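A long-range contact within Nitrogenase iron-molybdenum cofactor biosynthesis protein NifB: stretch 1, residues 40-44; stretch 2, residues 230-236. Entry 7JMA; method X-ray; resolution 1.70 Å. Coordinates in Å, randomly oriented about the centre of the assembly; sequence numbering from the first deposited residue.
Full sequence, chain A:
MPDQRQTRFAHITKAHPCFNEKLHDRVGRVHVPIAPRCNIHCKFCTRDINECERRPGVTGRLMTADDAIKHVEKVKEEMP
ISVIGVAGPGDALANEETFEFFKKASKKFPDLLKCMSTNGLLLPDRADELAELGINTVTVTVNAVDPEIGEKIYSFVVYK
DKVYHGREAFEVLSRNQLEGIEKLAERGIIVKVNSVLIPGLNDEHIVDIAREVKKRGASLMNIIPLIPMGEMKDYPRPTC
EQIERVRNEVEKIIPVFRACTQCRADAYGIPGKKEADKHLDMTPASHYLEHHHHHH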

# COMPACT_ATOMS: atom_id res chain seq x y z
N ILE A 40 -0.63 -10.02 -6.71
CA ILE A 40 -1.98 -9.79 -7.22
C ILE A 40 -1.83 -9.19 -8.61
O ILE A 40 -0.79 -8.65 -8.97
CB ILE A 40 -2.82 -8.85 -6.33
CG1 ILE A 40 -2.34 -7.40 -6.48
CG2 ILE A 40 -2.83 -9.33 -4.86
CD1 ILE A 40 -3.14 -6.39 -5.60
N HIS A 41 -2.89 -9.29 -9.40
CA HIS A 41 -2.95 -8.51 -10.62
C HIS A 41 -4.13 -7.56 -10.54
O HIS A 41 -5.29 -7.99 -10.61
CB HIS A 41 -3.05 -9.37 -11.88
CG HIS A 41 -2.91 -8.54 -13.12
ND1 HIS A 41 -3.99 -8.19 -13.91
CD2 HIS A 41 -1.84 -7.89 -13.64
CE1 HIS A 41 -3.58 -7.39 -14.87
NE2 HIS A 41 -2.28 -7.19 -14.74
N CYS A 42 -3.82 -6.29 -10.32
CA CYS A 42 -4.78 -5.20 -10.41
C CYS A 42 -4.83 -4.68 -11.84
O CYS A 42 -3.79 -4.52 -12.49
CB CYS A 42 -4.38 -4.08 -9.44
SG CYS A 42 -5.59 -2.74 -9.28
N LYS A 43 -6.04 -4.44 -12.33
CA LYS A 43 -6.21 -3.94 -13.69
C LYS A 43 -5.81 -2.48 -13.85
O LYS A 43 -5.67 -2.02 -14.99
CB LYS A 43 -7.66 -4.13 -14.13
CG LYS A 43 -8.17 -5.55 -13.92
CD LYS A 43 -9.56 -5.71 -14.50
CE LYS A 43 -9.96 -7.17 -14.56
NZ LYS A 43 -11.38 -7.32 -14.99
N PHE A 44 -5.62 -1.75 -12.76
CA PHE A 44 -5.46 -0.29 -12.81
C PHE A 44 -4.08 0.16 -12.33
O PHE A 44 -3.39 -0.58 -11.62
CB PHE A 44 -6.55 0.38 -11.96
CG PHE A 44 -7.95 0.17 -12.51
CD1 PHE A 44 -8.70 -0.94 -12.15
CD2 PHE A 44 -8.51 1.09 -13.38
CE1 PHE A 44 -9.97 -1.13 -12.66
CE2 PHE A 44 -9.79 0.91 -13.88
CZ PHE A 44 -10.52 -0.20 -13.53
N GLY A 230 -3.33 0.82 -20.77
CA GLY A 230 -3.46 -0.60 -21.08
C GLY A 230 -4.81 -1.14 -20.67
O GLY A 230 -5.86 -0.78 -21.22
N GLU A 231 -4.80 -2.05 -19.69
CA GLU A 231 -6.03 -2.46 -19.03
C GLU A 231 -6.76 -1.23 -18.49
O GLU A 231 -6.17 -0.41 -17.78
CB GLU A 231 -5.72 -3.42 -17.88
CG GLU A 231 -5.97 -4.87 -18.18
CD GLU A 231 -5.26 -5.76 -17.18
OE1 GLU A 231 -4.12 -5.43 -16.82
OE2 GLU A 231 -5.86 -6.78 -16.76
N MET A 232 -8.04 -1.11 -18.84
CA MET A 232 -8.87 0.02 -18.41
C MET A 232 -8.44 1.34 -19.04
O MET A 232 -8.68 2.41 -18.48
CB MET A 232 -8.90 0.15 -16.89
N LYS A 233 -7.81 1.28 -20.22
CA LYS A 233 -7.61 2.50 -21.00
C LYS A 233 -8.93 3.17 -21.36
O LYS A 233 -8.92 4.33 -21.76
CB LYS A 233 -6.81 2.18 -22.27
N ASP A 234 -10.06 2.47 -21.22
CA ASP A 234 -11.37 3.00 -21.53
C ASP A 234 -12.00 3.76 -20.37
O ASP A 234 -13.13 4.26 -20.51
CB ASP A 234 -12.32 1.88 -21.96
CG ASP A 234 -11.72 0.98 -23.02
OD1 ASP A 234 -12.16 -0.18 -23.13
OD2 ASP A 234 -10.81 1.44 -23.75
N TYR A 235 -11.34 3.84 -19.23
CA TYR A 235 -11.79 4.69 -18.14
C TYR A 235 -11.09 6.03 -18.21
O TYR A 235 -9.91 6.09 -18.57
CB TYR A 235 -11.52 4.06 -16.78
CG TYR A 235 -12.41 2.90 -16.42
CD1 TYR A 235 -12.15 1.63 -16.91
CD2 TYR A 235 -13.52 3.07 -15.61
CE1 TYR A 235 -12.96 0.56 -16.59
CE2 TYR A 235 -14.34 2.01 -15.28
CZ TYR A 235 -14.05 0.75 -15.78
OH TYR A 235 -14.86 -0.32 -15.47
N PRO A 236 -11.76 7.12 -17.86
CA PRO A 236 -11.12 8.43 -17.91
C PRO A 236 -10.39 8.77 -16.62
O PRO A 236 -10.69 8.24 -15.54
CB PRO A 236 -12.30 9.38 -18.13
CG PRO A 236 -13.41 8.72 -17.37
CD PRO A 236 -13.18 7.22 -17.49

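No hydrogen bond joins these two stretches among the atoms modelled, although polar atoms approach closely at two points. Two cases make this plain. NE2 of His41 lies 3.3 Å from OE1 of Glu231, but the angle is too poor for a hydrogen bond. The backbone O of Lys43 lies 3.3 Å from the backbone O of Glu231, and two carbonyl oxygens can only accept. The contact therefore rests on packing, and it is modest, burying 280 Å² summed over both sides.

The backbones meet over a short span. The CA atoms of Lys43 and Glu231 are 5.5 Å apart and those of Phe44 and Met232 are 6.6 Å apart, so the chains diverge slightly from one pair to the next. Lys43 directly follows the strand of residues 40-42, which opens stretch 1, while stretch 2 is held by two overlapping turns. The first, a type II turn from Gly230 to Lys233, is closed by Lys233 N to Gly230 O at 3.0 Å; the second, a type I turn from Met232 to Tyr235, by Tyr235 N to Met232 O at 3.1 Å. In this folded segment Glu231, Met232 and Tyr235 all direct their CA-to-CB bonds toward stretch 1.

The aromatic pair gives the clearest directional evidence. The Phe44 and Tyr235 ring centroids are 5.4 Å apart with planes at 72°, and Phe44 CE2 sits 3.9 Å from Tyr235 CD1, over one face of the tyrosine. This edge-to-face arrangement sets the slightly positive C-H rim of phenylalanine against the electron-rich tyrosine face. The Phe44 CA-to-CB bond points away from stretch 2, yet with chi1 at -66° (m) the ring swings back to reach it. Phe44 CE2 also lies 3.2 Å from Met232 CB, a tight apolar contact; Met232 is modelled only to CB, so the contribution of its remaining side chain cannot be assessed.

Glu231 has the largest area covered by the other stretch, 83 Å². Its CB lies 3.2 Å from Lys43 O, and its carboxylate extends alongside stretch 1, with OE2 3.9 Å from Lys43 CG. That approach is to the aliphatic part of the lysine: the end of the side chain leads away, so the opposite charges form no salt bridge here. OE1 lies at the edge of the His41 ring, near its plane. The imidazole is anchored separately, its ND1 being hydrogen-bonded elsewhere in the structure.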